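Local coordinates for translation initiation factor eif-2b-like protein (Chaetomium thermophilum, PDB 4ZEO), which probably serves in translation initiation as the delta subunit of eIF2B, the guanine nucleotide exchange factor for eIF2, at residues Val311-Asp316 with Lys323-Val328; Val355-Glu360 with Ala375-Ala380. One frame throughout, in Å; residues are numbered along the deposited sequence.

Interaction 1 of 2, residues Val311-Asp316 with Lys323-Val328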
ATOM      1  N   VAL A 311       9.449  -8.523  19.750  1.00 45.82           N
ATOM      2  CA  VAL A 311       8.926  -7.376  19.028  1.00 42.16           C
ATOM      3  C   VAL A 311       8.563  -6.245  19.973  1.00 41.79           C
ATOM      4  O   VAL A 311       7.920  -6.455  21.006  1.00 44.89           O
ATOM      5  CB  VAL A 311       7.710  -7.773  18.166  1.00 41.84           C
ATOM      6  CG1 VAL A 311       7.082  -6.558  17.538  1.00 39.18           C
ATOM      7  CG2 VAL A 311       8.137  -8.775  17.102  1.00 39.99           C
ATOM      8  N   THR A 312       9.012  -5.050  19.628  1.00 38.56           N
ATOM      9  CA  THR A 312       8.621  -3.857  20.339  1.00 40.45           C
ATOM     10  C   THR A 312       7.683  -3.095  19.435  1.00 39.54           C
ATOM     11  O   THR A 312       8.016  -2.788  18.298  1.00 37.18           O
ATOM     12  CB  THR A 312       9.840  -2.976  20.737  1.00 44.32           C
ATOM     13  OG1 THR A 312      10.603  -3.646  21.745  1.00 46.86           O
ATOM     14  CG2 THR A 312       9.384  -1.621  21.287  1.00 44.41           C
ATOM     15  N   VAL A 313       6.483  -2.831  19.932  1.00 41.87           N
ATOM     16  CA  VAL A 313       5.508  -2.078  19.164  1.00 40.33           C
ATOM     17  C   VAL A 313       5.286  -0.719  19.787  1.00 41.01           C
ATOM     18  O   VAL A 313       4.849  -0.603  20.931  1.00 42.59           O
ATOM     19  CB  VAL A 313       4.169  -2.831  19.044  1.00 41.50           C
ATOM     20  CG1 VAL A 313       3.195  -2.032  18.196  1.00 43.05           C
ATOM     21  CG2 VAL A 313       4.398  -4.199  18.419  1.00 39.38           C
ATOM     22  N   LEU A 314       5.604   0.308  19.011  1.00 40.60           N
ATOM     23  CA  LEU A 314       5.461   1.683  19.443  1.00 42.63           C
ATOM     24  C   LEU A 314       4.171   2.215  18.828  1.00 46.33           C
ATOM     25  O   LEU A 314       3.717   1.673  17.813  1.00 45.72           O
ATOM     26  CB  LEU A 314       6.672   2.502  18.998  1.00 40.77           C
ATOM     27  CG  LEU A 314       8.070   2.074  19.480  1.00 39.85           C
ATOM     28  CD1 LEU A 314       9.157   2.799  18.701  1.00 39.47           C
ATOM     29  CD2 LEU A 314       8.243   2.357  20.941  1.00 41.44           C
ATOM     30  N   ASP A 315       3.541   3.227  19.429  1.00 47.37           N
ATOM     31  CA  ASP A 315       2.277   3.682  18.866  1.00 51.03           C
ATOM     32  C   ASP A 315       2.088   5.184  18.885  1.00 54.77           C
ATOM     33  O   ASP A 315       2.873   5.922  19.485  1.00 59.07           O
ATOM     34  CB  ASP A 315       1.094   3.043  19.599  1.00 54.65           C
ATOM     35  CG  ASP A 315       0.005   2.541  18.637  1.00 54.15           C
ATOM     36  OD1 ASP A 315      -0.866   1.784  19.105  1.00 56.77           O
ATOM     37  OD2 ASP A 315       0.004   2.912  17.433  1.00 50.18           O
ATOM     38  N   ASP A 316       1.052   5.619  18.176  1.00 55.02           N
ATOM     39  CA  ASP A 316       0.533   6.975  18.242  1.00 55.07           C
ATOM     40  C   ASP A 316      -0.585   6.928  19.284  1.00 58.91           C
ATOM     41  O   ASP A 316      -1.543   6.177  19.112  1.00 60.26           O
ATOM     42  CB  ASP A 316       0.016   7.413  16.863  1.00 56.08           C
ATOM     43  CG  ASP A 316      -0.485   8.856  16.825  1.00 60.66           C
ATOM     44  OD1 ASP A 316      -0.981   9.390  17.838  1.00 66.84           O
ATOM     45  OD2 ASP A 316      -0.421   9.452  15.738  1.00 59.88           O
ATOM     46  N   LYS A 323      -1.800  -1.466  19.410  1.00 53.14           N
ATOM     47  CA  LYS A 323      -2.278  -2.352  20.461  1.00 58.35           C
ATOM     48  C   LYS A 323      -2.932  -3.598  19.833  1.00 57.51           C
ATOM     49  O   LYS A 323      -2.743  -4.721  20.295  1.00 56.76           O
ATOM     50  CB  LYS A 323      -3.240  -1.604  21.382  1.00 64.08           C
ATOM     51  CG  LYS A 323      -3.214  -2.082  22.814  1.00 68.72           C
ATOM     52  CD  LYS A 323      -4.395  -1.544  23.592  1.00 73.39           C
ATOM     53  CE  LYS A 323      -4.372  -1.995  25.056  1.00 77.38           C
ATOM     54  NZ  LYS A 323      -3.362  -1.273  25.888  1.00 79.77           N
ATOM     55  N   GLU A 324      -3.688  -3.390  18.764  1.00 58.29           N
ATOM     56  CA  GLU A 324      -4.262  -4.502  18.017  1.00 60.42           C
ATOM     57  C   GLU A 324      -3.164  -5.372  17.371  1.00 55.61           C
ATOM     58  O   GLU A 324      -3.259  -6.592  17.358  1.00 56.43           O
ATOM     59  CB  GLU A 324      -5.235  -3.977  16.965  1.00 64.86           C
ATOM     60  CG  GLU A 324      -6.557  -3.539  17.567  1.00 72.01           C
ATOM     61  CD  GLU A 324      -7.264  -4.679  18.262  1.00 78.85           C
ATOM     62  OE1 GLU A 324      -7.882  -4.438  19.322  1.00 84.99           O
ATOM     63  OE2 GLU A 324      -7.182  -5.824  17.764  1.00 80.14           O
ATOM     64  N   LEU A 325      -2.131  -4.751  16.824  1.00 50.36           N
ATOM     65  CA  LEU A 325      -1.007  -5.523  16.299  1.00 48.06           C
ATOM     66  C   LEU A 325      -0.342  -6.362  17.399  1.00 48.90           C
ATOM     67  O   LEU A 325      -0.052  -7.543  17.201  1.00 49.49           O
ATOM     68  CB  LEU A 325       0.029  -4.606  15.639  1.00 44.19           C
ATOM     69  CG  LEU A 325       1.289  -5.342  15.172  1.00 41.59           C
ATOM     70  CD1 LEU A 325       0.927  -6.430  14.156  1.00 39.73           C
ATOM     71  CD2 LEU A 325       2.342  -4.373  14.593  1.00 38.18           C
ATOM     72  N   ALA A 326      -0.126  -5.757  18.562  1.00 50.42           N
ATOM     73  CA  ALA A 326       0.480  -6.465  19.691  1.00 52.82           C
ATOM     74  C   ALA A 326      -0.383  -7.650  20.091  1.00 55.46           C
ATOM     75  O   ALA A 326       0.129  -8.700  20.481  1.00 55.27           O
ATOM     76  CB  ALA A 326       0.690  -5.523  20.892  1.00 53.27           C
ATOM     77  N   LYS A 327      -1.697  -7.460  20.013  1.00 58.83           N
ATOM     78  CA  LYS A 327      -2.650  -8.529  20.301  1.00 63.00           C
ATOM     79  C   LYS A 327      -2.439  -9.709  19.372  1.00 61.86           C
ATOM     80  O   LYS A 327      -2.285 -10.840  19.826  1.00 63.87           O
ATOM     81  CB  LYS A 327      -4.096  -8.036  20.160  1.00 67.35           C
ATOM     82  CG  LYS A 327      -4.787  -7.649  21.459  1.00 73.26           C
ATOM     83  CD  LYS A 327      -6.282  -7.385  21.240  1.00 77.20           C
ATOM     84  CE  LYS A 327      -6.926  -6.769  22.475  1.00 82.77           C
ATOM     85  NZ  LYS A 327      -6.625  -5.307  22.560  1.00 84.44           N
ATOM     86  N   VAL A 328      -2.427  -9.437  18.068  1.00 59.06           N
ATOM     87  CA  VAL A 328      -2.289 -10.477  17.054  1.00 58.06           C
ATOM     88  C   VAL A 328      -0.959 -11.229  17.188  1.00 58.55           C
ATOM     89  O   VAL A 328      -0.931 -12.459  17.158  1.00 60.94           O
ATOM     90  CB  VAL A 328      -2.416  -9.877  15.627  1.00 47.07           C
ATOM     91  CG1 VAL A 328      -2.020 -10.893  14.566  1.00 45.75           C
ATOM     92  CG2 VAL A 328      -3.828  -9.359  15.380  1.00 46.27           C
TER

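Interaction 2 of 2, residues Val355-Glu360 with Ala375-Ala380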
ATOM      1  N   VAL A 355      14.499  -2.234  12.847  1.00 43.49           N
ATOM      2  CA  VAL A 355      13.250  -1.517  12.717  1.00 39.39           C
ATOM      3  C   VAL A 355      12.622  -1.834  11.353  1.00 37.75           C
ATOM      4  O   VAL A 355      13.261  -1.665  10.323  1.00 37.41           O
ATOM      5  CB  VAL A 355      13.476   0.003  12.851  1.00 38.22           C
ATOM      6  CG1 VAL A 355      12.200   0.751  12.593  1.00 35.68           C
ATOM      7  CG2 VAL A 355      14.063   0.365  14.220  1.00 39.81           C
ATOM      8  N   PHE A 356      11.389  -2.328  11.366  1.00 37.01           N
ATOM      9  CA  PHE A 356      10.640  -2.600  10.149  1.00 35.61           C
ATOM     10  C   PHE A 356       9.483  -1.633  10.102  1.00 37.39           C
ATOM     11  O   PHE A 356       8.692  -1.571  11.027  1.00 39.02           O
ATOM     12  CB  PHE A 356      10.101  -4.035  10.089  1.00 36.75           C
ATOM     13  CG  PHE A 356      11.138  -5.081   9.792  1.00 38.78           C
ATOM     14  CD1 PHE A 356      11.226  -5.652   8.538  1.00 40.47           C
ATOM     15  CD2 PHE A 356      12.007  -5.517  10.775  1.00 40.47           C
ATOM     16  CE1 PHE A 356      12.190  -6.635   8.268  1.00 42.99           C
ATOM     17  CE2 PHE A 356      12.976  -6.492  10.509  1.00 40.95           C
ATOM     18  CZ  PHE A 356      13.065  -7.050   9.267  1.00 41.25           C
ATOM     19  N   LEU A 357       9.392  -0.884   9.015  1.00 36.76           N
ATOM     20  CA  LEU A 357       8.343   0.103   8.826  1.00 35.59           C
ATOM     21  C   LEU A 357       7.611  -0.077   7.497  1.00 38.08           C
ATOM     22  O   LEU A 357       8.190  -0.541   6.511  1.00 41.59           O
ATOM     23  CB  LEU A 357       8.956   1.499   8.914  1.00 34.09           C
ATOM     24  CG  LEU A 357       9.139   2.277  10.231  1.00 38.29           C
ATOM     25  CD1 LEU A 357       8.722   1.623  11.566  1.00 39.78           C
ATOM     26  CD2 LEU A 357      10.494   3.010  10.309  1.00 38.35           C
ATOM     27  N   GLY A 358       6.343   0.317   7.481  1.00 36.99           N
ATOM     28  CA  GLY A 358       5.534   0.330   6.282  1.00 37.14           C
ATOM     29  C   GLY A 358       4.935   1.723   6.145  1.00 40.62           C
ATOM     30  O   GLY A 358       4.872   2.471   7.114  1.00 42.01           O
ATOM     31  N   GLY A 359       4.470   2.066   4.946  1.00 41.36           N
ATOM     32  CA  GLY A 359       3.958   3.392   4.662  1.00 40.11           C
ATOM     33  C   GLY A 359       2.820   3.443   3.658  1.00 40.90           C
ATOM     34  O   GLY A 359       2.187   2.440   3.345  1.00 38.92           O
ATOM     35  N   GLU A 360       2.528   4.648   3.189  1.00 44.76           N
ATOM     36  CA  GLU A 360       1.523   4.864   2.161  1.00 47.25           C
ATOM     37  C   GLU A 360       2.146   5.049   0.772  1.00 46.34           C
ATOM     38  O   GLU A 360       1.537   4.710  -0.229  1.00 48.27           O
ATOM     39  CB  GLU A 360       0.693   6.093   2.507  1.00 53.13           C
ATOM     40  CG  GLU A 360      -0.371   5.867   3.569  1.00 59.68           C
ATOM     41  CD  GLU A 360      -1.056   4.521   3.510  1.00 64.22           C
ATOM     42  OE1 GLU A 360      -0.700   3.636   4.321  1.00 62.81           O
ATOM     43  OE2 GLU A 360      -1.981   4.368   2.694  1.00 70.24           O
ATOM     44  N   ALA A 375       8.637   8.921  11.147  1.00 40.04           N
ATOM     45  CA  ALA A 375       9.900   9.622  10.951  1.00 39.79           C
ATOM     46  C   ALA A 375      10.718   9.707  12.237  1.00 41.07           C
ATOM     47  O   ALA A 375      11.937   9.553  12.204  1.00 38.91           O
ATOM     48  CB  ALA A 375       9.656  11.022  10.402  1.00 40.15           C
ATOM     49  N   ASP A 376      10.049   9.937  13.365  1.00 43.71           N
ATOM     50  CA  ASP A 376      10.763  10.029  14.638  1.00 45.62           C
ATOM     51  C   ASP A 376      11.412   8.691  14.966  1.00 44.65           C
ATOM     52  O   ASP A 376      12.553   8.653  15.432  1.00 47.79           O
ATOM     53  CB  ASP A 376       9.827  10.485  15.754  1.00 46.95           C
ATOM     54  CG  ASP A 376       9.189  11.812  15.450  1.00 50.70           C
ATOM     55  OD1 ASP A 376       9.830  12.856  15.664  1.00 53.36           O
ATOM     56  OD2 ASP A 376       8.055  11.826  14.953  1.00 52.40           O
ATOM     57  N   VAL A 377      10.689   7.604  14.702  1.00 41.74           N
ATOM     58  CA  VAL A 377      11.203   6.255  14.919  1.00 41.38           C
ATOM     59  C   VAL A 377      12.430   5.966  14.037  1.00 41.56           C
ATOM     60  O   VAL A 377      13.465   5.524  14.544  1.00 44.66           O
ATOM     61  CB  VAL A 377      10.116   5.196  14.632  1.00 39.63           C
ATOM     62  CG1 VAL A 377      10.651   3.783  14.860  1.00 37.25           C
ATOM     63  CG2 VAL A 377       8.916   5.440  15.513  1.00 40.76           C
ATOM     64  N   ALA A 378      12.318   6.254  12.737  1.00 38.71           N
ATOM     65  CA  ALA A 378      13.422   6.065  11.789  1.00 36.09           C
ATOM     66  C   ALA A 378      14.634   6.957  12.118  1.00 39.59           C
ATOM     67  O   ALA A 378      15.780   6.534  11.992  1.00 42.60           O
ATOM     68  CB  ALA A 378      12.954   6.324  10.361  1.00 32.49           C
ATOM     69  N   MET A 379      14.387   8.203  12.496  1.00 39.92           N
ATOM     70  CA  MET A 379      15.480   9.089  12.881  1.00 43.32           C
ATOM     71  C   MET A 379      16.217   8.597  14.132  1.00 43.35           C
ATOM     72  O   MET A 379      17.451   8.619  14.188  1.00 44.83           O
ATOM     73  CB  MET A 379      14.964  10.507  13.118  1.00 48.08           C
ATOM     74  CG  MET A 379      14.597  11.256  11.828  1.00 52.81           C
ATOM     75  SD  MET A 379      14.150  12.994  12.070  1.00 71.57           S
ATOM     76  CE  MET A 379      12.566  12.811  12.871  1.00 59.08           C
ATOM     77  N   ALA A 380      15.454   8.157  15.130  1.00 41.84           N
ATOM     78  CA  ALA A 380      16.031   7.659  16.381  1.00 41.19           C
ATOM     79  C   ALA A 380      16.877   6.410  16.148  1.00 39.63           C
ATOM     80  O   ALA A 380      17.950   6.255  16.714  1.00 41.30           O
ATOM     81  CB  ALA A 380      14.924   7.376  17.401  1.00 40.94           C
TER

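Interaction 1 of 2, residues Val311-Asp316 with Lys323-Val328
Val-313 on strand 310-314 and Leu-325 on helix 321-331 form the apolar centre of this contact, and Asp-315 meets the start of the same helix just beyond the strand. The two elements belong to a beta-alpha-beta unit of the Rossmann-like parallel sheet, in which the helix carries the chain across to the neighbouring strand 336-338.

The side chain of Val-313 can be followed outward. Its CB bond is directed at the helix, so both methyl groups fork on that side of the sheet. CG1, anti to the backbone N (chi1 -178°), comes within 4.4 Å of Leu-325 CD2. The other branch, CG2, approaches the same methyl, with Val-313 CG2 4.3 Å from Leu-325 CD2. It also faces the flank of the helix, where Val-313 CG2 lies 4.6 Å from Ala-326 CB. Leu-325 thus offers one branch to both arms of the valine. Val-336 of the adjoining strand packs against both Val-313 and Ala-326.

Asp-315 forms the polar end of the contact. Its OD1 accepts a hydrogen bond from the hydroxyl of Tyr-338 and stands 3.4 Å from Lys-323 N. OD2 takes a weak bond from the next residue (Asp-316 N to Asp-315 OD2, 3.0 Å, 141°) and another weak one from Gly-322 N.

Burial of apolar side chains, with loose methyl contacts, is thus what the strand and helix share here, while the buried carboxylate is bonded to the hydroxyl of Tyr-338 through OD1 and, weakly, to two backbone N-H groups through OD2. Lying beside the N-terminal turn of the helix, it probably gains further stabilisation of its negative charge from the helix dipole.

Interaction 2 of 2, residues Val355-Glu360 with Ala375-Ala380
In the parallel, Rossmann-like sheet, helix 374-384 covers one face of strand 354-358 and leads into the adjacent strand 387-391. It runs roughly antiparallel to the strand, with short-segment axes that approach to 9.9 Å at an angle of 151°. Between strand and helix the chain also builds strands 361-362 and 368-371 of a small antiparallel sheet, so the crossover is longer than a simple strand-helix-strand connection.

Four aliphatic side chains make the interface. Val-377 points from the helix toward the strand with CG1 anti to its backbone N (chi1 -180°), and this one methyl serves two partners on the strand. Val-377 CG1 is 4.1 Å from Val-355 CG1, the two valines crossing obliquely, and Leu-357 CD1 lies 4.4 Å from Val-377 CG1. The leucine divides its branches between neighbouring helix residues, since its other methyl, Leu-357 CD2, sits 4.1 Å from Ala-378 CB. Tyr-289 of strand 285-289 touches both Leu-357 and Val-377, and Val-388 of strand 387-391 touches both Leu-357 and Ala-378, extending this apolar layer across the sheet.

All four residues are buried, and the segments meet through methyl groups alone. A directional bond at the helix start, from Ala-375 N to Asp-427, has its acceptor elsewhere; between these two segments the fit probably rests on shape and the exclusion of water.

How the interactions relate
Interactions 1 and 2 are built on the same parallel sheet, their centres 14 Å apart, with strand 285-289 running between strands 310-314 and 354-358. They pack helices on opposite faces of it: Val-313 points to helix 321-331, whereas the next residue, Leu-314, projects to the other face. There the two contacts meet directly, Leu-314 CD1 lying 4.1 Å from Val-377 CG2. Val-377 thus uses one methyl within interaction 2 and the other to reach the strand of interaction 1. Strand 285-289 bridges them as well, Thr-288 touching Leu-325 and Tyr-289 touching Val-377. Together they describe a sheet sandwiched between helical layers.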